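Local coordinates for protein CaaX farnesyltransferase alpha subunit Ram2 (Aspergillus fumigatus, PDB 4L9P) that forms the alpha subunit of protein farnesyltransferase, which attaches farnesyl groups to CAAX proteins, and probably also serves in a geranylgeranyltransferase, at residues 58-63 / 88-93. The protein carries 1 engineered substitution. Residues are numbered along the deposited sequence; the frame is centred on the assembly and turned at random. Where two conformers were deposited one is given.
Sequences SYLRAV and YTVWIY. With EDO (1,2-ethanediol), chain G.
Leu60 and Val63 of helix 51-65 meet Val90 and Tyr93 of helix 88-100 in a small, buried, mainly apolar contact. The two helix segments run at 45° to each other, with axes 11.9 Å apart at closest, so the side chains bridge the gap.

Leu60 and Tyr93 share most of the packing. The CG of Leu60 lies anti to the backbone N (chi1 -174°), which carries the end of the side chain towards helix 88-100. CD1 sits 3.6 Å from CD2 of Tyr93, oblique to the ring, and the two side chains run past one another, pointing opposite ways. CD2 takes the other neighbour, lying 3.9 Å from CG2 of Val90. Here the side chains lie roughly perpendicular.

Tyr93 reaches back along the same gap, with its CG also anti to the backbone N. Its CE2 is 3.8 Å from CG2 of Val63, and its OH is 3.4 Å from Val63 CB. That hydroxyl ends beside an apolar group, but the backbone O of Glu68 bonds it. The hydroxyl is thus tied to the loop after helix 51-65.

Away from the apolar patch, Arg61 NH1 bonds O1 of a 1,2-ethanediol, probably from the crystallisation liquor, at 2.8 Å (154°), and its NH2 bonds Ser58 OG weakly. NH1 also bonds His194 O of the beta subunit.

Helix 71-83 lies against three of these side chains: Leu60 touches Ile80, Val90 touches Thr77 and Ile81, and Tyr93 touches Ala73. The arrangement is typical of the stacked antiparallel helical hairpins of the prenyltransferase alpha subunit, a TPR-like solenoid, here near its N-terminal end.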
loop_
_atom_site.group_PDB
_atom_site.type_symbol
_atom_site.label_atom_id
_atom_site.label_comp_id
_atom_site.label_asym_id
_atom_site.label_seq_id
_atom_site.Cartn_x
_atom_site.Cartn_y
_atom_site.Cartn_z
ATOM N N SER A 58 -23.590 -22.345 3.581
ATOM C CA SER A 58 -23.638 -23.542 4.411
ATOM C C SER A 58 -23.388 -24.822 3.571
ATOM O O SER A 58 -22.704 -25.755 4.017
ATOM C CB SER A 58 -24.969 -23.588 5.180
ATOM O OG SER A 58 -25.117 -22.421 6.003
ATOM N N TYR A 59 -23.880 -24.841 2.340
ATOM C CA TYR A 59 -23.535 -25.951 1.425
ATOM C C TYR A 59 -22.056 -25.872 1.007
ATOM O O TYR A 59 -21.395 -26.894 0.859
ATOM C CB TYR A 59 -24.478 -25.969 0.172
ATOM C CG TYR A 59 -25.762 -26.700 0.499
ATOM C CD1 TYR A 59 -26.833 -26.039 1.082
ATOM C CD2 TYR A 59 -25.828 -28.062 0.357
ATOM C CE1 TYR A 59 -28.017 -26.743 1.442
ATOM C CE2 TYR A 59 -26.976 -28.750 0.739
ATOM C CZ TYR A 59 -28.037 -28.075 1.251
ATOM O OH TYR A 59 -29.211 -28.739 1.616
ATOM N N LEU A 60 -21.506 -24.648 0.846
ATOM C CA LEU A 60 -20.101 -24.555 0.484
ATOM C C LEU A 60 -19.206 -25.119 1.612
ATOM O O LEU A 60 -18.216 -25.836 1.346
ATOM C CB LEU A 60 -19.747 -23.066 0.198
ATOM C CG LEU A 60 -18.300 -22.968 -0.335
ATOM C CD1 LEU A 60 -18.163 -23.573 -1.726
ATOM C CD2 LEU A 60 -17.774 -21.507 -0.321
ATOM N N ARG A 61 -19.555 -24.818 2.851
ATOM C CA ARG A 61 -18.784 -25.381 3.959
ATOM C C ARG A 61 -18.772 -26.916 3.869
ATOM O O ARG A 61 -17.736 -27.544 4.058
ATOM C CB ARG A 61 -19.352 -24.963 5.328
ATOM C CG ARG A 61 -18.868 -23.594 5.749
ATOM C CD ARG A 61 -19.243 -23.285 7.223
ATOM N NE ARG A 61 -20.629 -22.889 7.227
ATOM C CZ ARG A 61 -21.102 -21.657 7.077
ATOM N NH1 ARG A 61 -20.316 -20.568 7.032
ATOM N NH2 ARG A 61 -22.405 -21.531 7.033
ATOM N N ALA A 62 -19.920 -27.512 3.558
ATOM C CA ALA A 62 -19.989 -28.962 3.486
ATOM C C ALA A 62 -19.171 -29.533 2.339
ATOM O O ALA A 62 -18.473 -30.535 2.510
ATOM C CB ALA A 62 -21.485 -29.407 3.345
ATOM N N VAL A 63 -19.292 -28.968 1.140
ATOM C CA VAL A 63 -18.519 -29.508 0.031
ATOM C C VAL A 63 -17.017 -29.351 0.250
ATOM O O VAL A 63 -16.243 -30.248 -0.090
ATOM C CB VAL A 63 -18.978 -29.033 -1.387
ATOM C CG1 VAL A 63 -20.348 -29.622 -1.691
ATOM C CG2 VAL A 63 -19.007 -27.519 -1.524
ATOM N N TYR A 88 -12.870 -14.637 -1.080
ATOM C CA TYR A 88 -11.617 -15.174 -1.658
ATOM C C TYR A 88 -11.607 -16.708 -1.592
ATOM O O TYR A 88 -11.013 -17.359 -2.479
ATOM C CB TYR A 88 -10.360 -14.564 -0.952
ATOM C CG TYR A 88 -10.306 -14.803 0.534
ATOM C CD1 TYR A 88 -9.726 -15.976 1.045
ATOM C CD2 TYR A 88 -10.921 -13.920 1.424
ATOM C CE1 TYR A 88 -9.676 -16.239 2.373
ATOM C CE2 TYR A 88 -10.910 -14.179 2.784
ATOM C CZ TYR A 88 -10.294 -15.369 3.259
ATOM O OH TYR A 88 -10.343 -15.646 4.608
ATOM N N THR A 89 -12.172 -17.277 -0.529
ATOM C CA THR A 89 -12.121 -18.753 -0.399
ATOM C C THR A 89 -12.841 -19.449 -1.589
ATOM O O THR A 89 -12.333 -20.415 -2.142
ATOM C CB THR A 89 -12.813 -19.184 0.881
ATOM O OG1 THR A 89 -12.138 -18.585 2.003
ATOM C CG2 THR A 89 -12.784 -20.719 1.065
ATOM N N VAL A 90 -13.992 -18.920 -1.991
ATOM C CA VAL A 90 -14.765 -19.661 -3.019
ATOM C C VAL A 90 -14.033 -19.644 -4.360
ATOM O O VAL A 90 -14.106 -20.605 -5.129
ATOM C CB VAL A 90 -16.183 -19.098 -3.138
ATOM C CG1 VAL A 90 -16.243 -17.795 -3.871
ATOM C CG2 VAL A 90 -17.082 -20.105 -3.912
ATOM N N TRP A 91 -13.260 -18.582 -4.665
ATOM C CA TRP A 91 -12.506 -18.582 -5.927
ATOM C C TRP A 91 -11.392 -19.629 -5.909
ATOM O O TRP A 91 -11.135 -20.299 -6.920
ATOM C CB TRP A 91 -11.831 -17.195 -6.105
ATOM C CG TRP A 91 -12.738 -16.126 -6.528
ATOM C CD1 TRP A 91 -13.375 -15.154 -5.735
ATOM C CD2 TRP A 91 -13.164 -15.889 -7.858
ATOM N NE1 TRP A 91 -14.156 -14.334 -6.537
ATOM C CE2 TRP A 91 -14.040 -14.769 -7.839
ATOM C CE3 TRP A 91 -12.923 -16.533 -9.074
ATOM C CZ2 TRP A 91 -14.589 -14.249 -8.999
ATOM C CZ3 TRP A 91 -13.491 -16.002 -10.232
ATOM C CH2 TRP A 91 -14.301 -14.872 -10.195
ATOM N N ILE A 92 -10.691 -19.737 -4.785
ATOM C CA ILE A 92 -9.636 -20.733 -4.730
ATOM C C ILE A 92 -10.204 -22.155 -4.846
ATOM O O ILE A 92 -9.641 -22.999 -5.572
ATOM C CB ILE A 92 -8.851 -20.586 -3.410
ATOM C CG1 ILE A 92 -8.129 -19.220 -3.461
ATOM C CG2 ILE A 92 -7.866 -21.756 -3.178
ATOM C CD1 ILE A 92 -7.788 -18.748 -2.184
ATOM N N TYR A 93 -11.343 -22.413 -4.187
ATOM C CA TYR A 93 -11.973 -23.723 -4.300
ATOM C C TYR A 93 -12.469 -23.947 -5.755
ATOM O O TYR A 93 -12.297 -25.034 -6.307
ATOM C CB TYR A 93 -13.112 -23.775 -3.295
ATOM C CG TYR A 93 -13.881 -25.059 -3.294
ATOM C CD1 TYR A 93 -13.263 -26.247 -3.166
ATOM C CD2 TYR A 93 -15.279 -25.024 -3.424
ATOM C CE1 TYR A 93 -14.042 -27.488 -3.166
ATOM C CE2 TYR A 93 -16.046 -26.161 -3.416
ATOM C CZ TYR A 93 -15.429 -27.398 -3.285
ATOM O OH TYR A 93 -16.263 -28.518 -3.298
HETATM C C1 EDO G . -22.070 -16.994 5.987
HETATM O O1 EDO G . -21.759 -18.383 6.043
HETATM C C2 EDO G . -20.826 -16.165 6.162
HETATM O O2 EDO G . -19.802 -16.517 5.213
#